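Local coordinates for protein CHIR AB1 (Gallus gallus, PDB 2VSD) that probably serves as an avian Fc receptor on immune cells, binding the Fc part of antibody through the single extracellular immunoglobulin domain seen here, at residues A[26-40]-A[66-78]. Residues are numbered along the deposited sequence; the frame is centred on the assembly and turned at random.
With NAG (2-acetamido-2-deoxy-beta-D-glucopyranose), chain B.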
# COMPACT_ATOMS: atom_id res chain seq x y z
N CYS A 26 -13.23 0.13 -8.67
CA CYS A 26 -12.05 -0.37 -9.36
C CYS A 26 -12.43 -1.67 -10.01
O CYS A 26 -12.77 -2.65 -9.32
CB CYS A 26 -10.87 -0.60 -8.39
SG CYS A 26 -9.31 -1.05 -9.22
N HIS A 27 -12.39 -1.67 -11.34
CA HIS A 27 -12.80 -2.84 -12.14
C HIS A 27 -11.63 -3.72 -12.48
O HIS A 27 -10.65 -3.26 -13.04
CB HIS A 27 -13.45 -2.38 -13.44
CG HIS A 27 -14.68 -1.56 -13.24
ND1 HIS A 27 -14.66 -0.18 -13.19
CD2 HIS A 27 -15.98 -1.93 -13.08
CE1 HIS A 27 -15.89 0.27 -13.00
NE2 HIS A 27 -16.71 -0.77 -12.93
N LEU A 28 -11.74 -5.01 -12.16
CA LEU A 28 -10.67 -5.94 -12.51
C LEU A 28 -11.22 -7.35 -12.76
O LEU A 28 -12.42 -7.56 -12.62
CB LEU A 28 -9.50 -5.90 -11.50
CG LEU A 28 -9.41 -5.84 -9.96
CD1 LEU A 28 -10.59 -5.18 -9.23
CD2 LEU A 28 -9.03 -7.18 -9.30
N PRO A 29 -10.34 -8.30 -13.16
CA PRO A 29 -10.83 -9.66 -13.42
C PRO A 29 -11.37 -10.41 -12.21
O PRO A 29 -11.11 -10.03 -11.05
CB PRO A 29 -9.59 -10.38 -13.97
CG PRO A 29 -8.67 -9.29 -14.44
CD PRO A 29 -8.90 -8.18 -13.43
N ARG A 30 -12.11 -11.49 -12.47
CA ARG A 30 -12.70 -12.32 -11.42
C ARG A 30 -11.66 -13.28 -10.83
O ARG A 30 -11.78 -14.52 -10.95
CB ARG A 30 -13.90 -13.10 -11.95
CG ARG A 30 -15.11 -12.24 -12.29
CD ARG A 30 -16.29 -13.14 -12.58
NE ARG A 30 -17.35 -12.45 -13.32
CZ ARG A 30 -18.46 -11.97 -12.77
NH1 ARG A 30 -18.66 -12.07 -11.46
NH2 ARG A 30 -19.37 -11.37 -13.53
N MET A 31 -10.63 -12.69 -10.22
CA MET A 31 -9.67 -13.42 -9.39
C MET A 31 -9.69 -12.79 -8.00
O MET A 31 -10.00 -11.61 -7.87
CB MET A 31 -8.26 -13.30 -9.98
CG MET A 31 -7.79 -11.87 -10.22
SD MET A 31 -6.16 -11.78 -10.98
CE MET A 31 -6.53 -12.06 -12.72
N ALA A 32 -9.39 -13.57 -6.97
CA ALA A 32 -9.22 -13.00 -5.62
C ALA A 32 -8.00 -12.07 -5.64
O ALA A 32 -6.96 -12.39 -6.21
CB ALA A 32 -9.05 -14.12 -4.57
N ALA A 33 -8.14 -10.89 -5.05
CA ALA A 33 -7.03 -9.92 -5.10
C ALA A 33 -7.16 -8.84 -4.03
O ALA A 33 -8.26 -8.56 -3.54
CB ALA A 33 -6.94 -9.29 -6.49
N TRP A 34 -6.03 -8.29 -3.63
CA TRP A 34 -5.98 -7.11 -2.76
C TRP A 34 -6.04 -5.90 -3.68
O TRP A 34 -5.28 -5.83 -4.62
CB TRP A 34 -4.69 -7.10 -1.92
CG TRP A 34 -4.88 -7.88 -0.66
CD1 TRP A 34 -4.46 -9.17 -0.40
CD2 TRP A 34 -5.59 -7.45 0.50
NE1 TRP A 34 -4.84 -9.54 0.86
CE2 TRP A 34 -5.57 -8.53 1.42
CE3 TRP A 34 -6.23 -6.26 0.87
CZ2 TRP A 34 -6.13 -8.44 2.68
CZ3 TRP A 34 -6.81 -6.18 2.12
CH2 TRP A 34 -6.76 -7.26 3.01
N VAL A 35 -6.97 -4.99 -3.42
CA VAL A 35 -7.13 -3.84 -4.31
C VAL A 35 -6.71 -2.59 -3.55
O VAL A 35 -7.06 -2.46 -2.38
CB VAL A 35 -8.57 -3.71 -4.80
CG1 VAL A 35 -8.68 -2.62 -5.86
CG2 VAL A 35 -9.06 -5.06 -5.36
N GLN A 36 -5.96 -1.70 -4.20
CA GLN A 36 -5.50 -0.47 -3.54
C GLN A 36 -6.08 0.77 -4.20
O GLN A 36 -6.12 0.86 -5.44
CB GLN A 36 -4.00 -0.38 -3.66
CG GLN A 36 -3.29 -1.55 -2.99
CD GLN A 36 -1.79 -1.50 -3.10
OE1 GLN A 36 -1.22 -0.83 -3.98
NE2 GLN A 36 -1.11 -2.26 -2.22
N LEU A 37 -6.45 1.76 -3.39
CA LEU A 37 -6.80 3.06 -3.93
C LEU A 37 -5.70 4.03 -3.54
O LEU A 37 -5.43 4.20 -2.35
CB LEU A 37 -8.16 3.55 -3.39
CG LEU A 37 -8.66 4.87 -4.03
CD1 LEU A 37 -9.17 4.66 -5.48
CD2 LEU A 37 -9.78 5.43 -3.16
N TRP A 38 -5.18 4.72 -4.55
CA TRP A 38 -4.05 5.65 -4.41
C TRP A 38 -4.56 7.04 -4.70
O TRP A 38 -5.39 7.23 -5.62
CB TRP A 38 -2.98 5.33 -5.43
CG TRP A 38 -2.24 4.08 -5.08
CD1 TRP A 38 -2.74 2.81 -5.05
CD2 TRP A 38 -0.87 3.99 -4.68
NE1 TRP A 38 -1.73 1.91 -4.68
CE2 TRP A 38 -0.59 2.62 -4.44
CE3 TRP A 38 0.16 4.94 -4.53
CZ2 TRP A 38 0.67 2.16 -4.02
CZ3 TRP A 38 1.43 4.49 -4.12
CH2 TRP A 38 1.68 3.10 -3.87
N LEU A 39 -4.07 8.00 -3.92
CA LEU A 39 -4.42 9.42 -4.10
C LEU A 39 -3.12 10.23 -4.25
O LEU A 39 -2.26 10.17 -3.35
CB LEU A 39 -5.26 9.93 -2.91
CG LEU A 39 -5.47 11.45 -2.80
CD1 LEU A 39 -6.09 12.03 -4.12
CD2 LEU A 39 -6.35 11.84 -1.61
N ASN A 40 -2.96 10.94 -5.38
CA ASN A 40 -1.76 11.77 -5.60
C ASN A 40 -0.48 10.95 -5.45
O ASN A 40 0.56 11.44 -4.95
CB ASN A 40 -1.71 12.97 -4.64
CG ASN A 40 -2.86 13.94 -4.82
OD1 ASN A 40 -3.65 13.84 -5.77
ND2 ASN A 40 -2.97 14.87 -3.85
N GLU A 66 -8.44 18.25 1.17
CA GLU A 66 -7.36 17.36 0.73
C GLU A 66 -7.85 16.06 0.10
O GLU A 66 -7.05 15.28 -0.43
CB GLU A 66 -6.33 17.12 1.84
CG GLU A 66 -5.66 18.46 2.28
CD GLU A 66 -4.62 18.25 3.38
OE1 GLU A 66 -4.63 17.17 4.00
OE2 GLU A 66 -3.82 19.18 3.62
N ASP A 67 -9.17 15.86 0.10
CA ASP A 67 -9.78 14.72 -0.60
C ASP A 67 -9.74 14.91 -2.11
O ASP A 67 -9.82 13.95 -2.84
CB ASP A 67 -11.25 14.48 -0.16
CG ASP A 67 -11.34 13.86 1.22
OD1 ASP A 67 -10.55 12.94 1.51
OD2 ASP A 67 -12.21 14.28 2.00
N ALA A 68 -9.60 16.15 -2.56
CA ALA A 68 -9.51 16.42 -3.99
C ALA A 68 -8.22 15.81 -4.55
O ALA A 68 -7.26 15.60 -3.82
CB ALA A 68 -9.51 17.95 -4.21
N GLY A 69 -8.20 15.48 -5.83
CA GLY A 69 -6.91 15.10 -6.42
C GLY A 69 -7.01 13.93 -7.36
O GLY A 69 -8.09 13.59 -7.86
N THR A 70 -5.86 13.29 -7.58
CA THR A 70 -5.78 12.26 -8.62
C THR A 70 -5.87 10.87 -8.03
O THR A 70 -4.96 10.44 -7.29
CB THR A 70 -4.49 12.39 -9.42
OG1 THR A 70 -4.37 13.73 -9.86
CG2 THR A 70 -4.54 11.43 -10.65
N TYR A 71 -6.98 10.19 -8.31
CA TYR A 71 -7.20 8.82 -7.84
C TYR A 71 -6.81 7.76 -8.87
O TYR A 71 -7.09 7.90 -10.06
CB TYR A 71 -8.64 8.61 -7.40
CG TYR A 71 -8.95 9.30 -6.08
CD1 TYR A 71 -9.36 10.65 -6.06
CD2 TYR A 71 -8.82 8.62 -4.87
CE1 TYR A 71 -9.66 11.30 -4.86
CE2 TYR A 71 -9.09 9.28 -3.64
CZ TYR A 71 -9.51 10.60 -3.66
OH TYR A 71 -9.77 11.26 -2.47
N GLN A 72 -6.19 6.70 -8.38
CA GLN A 72 -5.84 5.55 -9.22
C GLN A 72 -6.04 4.29 -8.44
O GLN A 72 -6.03 4.32 -7.20
CB GLN A 72 -4.38 5.63 -9.65
CG GLN A 72 -4.10 6.70 -10.66
CD GLN A 72 -2.62 6.92 -10.83
OE1 GLN A 72 -1.95 7.39 -9.92
NE2 GLN A 72 -2.09 6.54 -11.99
N CYS A 73 -6.18 3.15 -9.13
CA CYS A 73 -6.22 1.88 -8.41
C CYS A 73 -5.24 0.86 -9.01
O CYS A 73 -4.85 1.00 -10.18
CB CYS A 73 -7.66 1.33 -8.27
SG CYS A 73 -8.46 0.74 -9.80
N ARG A 74 -4.84 -0.10 -8.17
CA ARG A 74 -3.79 -1.08 -8.44
C ARG A 74 -4.29 -2.35 -7.77
O ARG A 74 -4.94 -2.28 -6.72
CB ARG A 74 -2.53 -0.58 -7.72
CG ARG A 74 -1.28 -1.33 -7.88
CD ARG A 74 -0.22 -0.47 -7.29
NE ARG A 74 1.10 -1.08 -7.32
CZ ARG A 74 1.80 -1.44 -6.26
NH1 ARG A 74 1.33 -1.30 -5.02
NH2 ARG A 74 2.99 -1.99 -6.46
N TYR A 75 -3.99 -3.52 -8.32
CA TYR A 75 -4.33 -4.76 -7.59
C TYR A 75 -3.19 -5.76 -7.63
O TYR A 75 -2.31 -5.64 -8.48
CB TYR A 75 -5.66 -5.38 -8.06
CG TYR A 75 -5.65 -5.93 -9.46
CD1 TYR A 75 -5.85 -5.10 -10.56
CD2 TYR A 75 -5.47 -7.30 -9.69
CE1 TYR A 75 -5.85 -5.60 -11.87
CE2 TYR A 75 -5.47 -7.82 -10.99
CZ TYR A 75 -5.65 -6.96 -12.08
OH TYR A 75 -5.66 -7.44 -13.39
N GLN A 76 -3.20 -6.68 -6.66
CA GLN A 76 -2.10 -7.59 -6.40
C GLN A 76 -2.59 -8.96 -5.97
O GLN A 76 -3.59 -9.10 -5.25
CB GLN A 76 -1.17 -7.06 -5.28
CG GLN A 76 -0.57 -5.69 -5.51
CD GLN A 76 0.47 -5.33 -4.46
OE1 GLN A 76 0.26 -5.55 -3.26
NE2 GLN A 76 1.59 -4.78 -4.91
N VAL A 77 -1.86 -9.98 -6.42
CA VAL A 77 -2.09 -11.35 -6.01
C VAL A 77 -0.76 -11.97 -5.57
O VAL A 77 0.29 -11.52 -5.98
CB VAL A 77 -2.72 -12.20 -7.15
CG1 VAL A 77 -4.10 -11.67 -7.49
CG2 VAL A 77 -1.82 -12.20 -8.38
N SER A 78 -0.83 -13.01 -4.75
CA SER A 78 0.41 -13.65 -4.27
C SER A 78 0.69 -15.03 -4.89
O SER A 78 1.71 -15.65 -4.58
CB SER A 78 0.42 -13.75 -2.74
OG SER A 78 -0.72 -14.42 -2.28
C1 NAG B . -4.01 15.89 -3.88
C2 NAG B . -4.04 16.49 -2.47
C3 NAG B . -4.92 17.76 -2.35
C4 NAG B . -4.70 18.70 -3.54
C5 NAG B . -4.70 17.89 -4.86
C6 NAG B . -4.44 18.72 -6.13
C7 NAG B . -3.63 14.82 -0.68
C8 NAG B . -2.20 14.89 -1.00
N2 NAG B . -4.49 15.52 -1.45
O3 NAG B . -4.62 18.40 -1.11
O4 NAG B . -5.73 19.65 -3.72
O5 NAG B . -3.69 16.89 -4.81
O6 NAG B . -3.23 19.45 -5.95
O7 NAG B . -3.96 14.04 0.25
O HOH W 1 1.43 -3.99 -1.49
O HOH W 2 -3.16 15.91 -8.01
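Cys-26 SG and Cys-73 SG lie 2.1 Å apart, the intersheet disulfide of an immunoglobulin domain, tying strand 21-27 to strand 69-78. The latter also pairs antiparallel with strand 33-39, where mutual backbone bonds link Trp-34 to Gln-76, Gln-36 to Arg-74 and Trp-38 to Gln-72. The disulfide side is tightly packed. With CG between backbone N and carbonyl carbon (chi1 68°), Tyr-75 lays its ring against Leu-28, whose CD2 sits 3.8 Å from the ring centroid, a CH-pi contact; Met-31 SD makes a Met-aromatic contact at the ring's edge. Leu-39 CD1 lies 3.8 Å from the Tyr-71 centroid, a second CH-pi contact, and Tyr-71 OH donates to a lone pair of Asp-67 O (2.7 Å), the tyrosine corner common in Greek-key sandwiches.

The opposite face, bearing Trp-34, Gln-36, Trp-38, Gln-72, Arg-74 and Gln-76, mixes rings with polar groups and holds a water bridging Gln-36 NE2 (weakly) and Gln-76 OE1. Gln-36 OE1 accepts from Arg-74 NH1 (2.8 Å) at the guanidinium edge and from Trp-38 NE1 (2.9 Å), above the amide plane. Arg-74 also salt-bridges Asp-46 of the second subunit. At the glycosylated end, Asn-40 OD1 accepts from Thr-70 N (2.9 Å, 172°) while ND2 carries the sugar. This implies a covalently pinned apolar interior, with two donors fixing the Gln-36 amide beside the subunit interface.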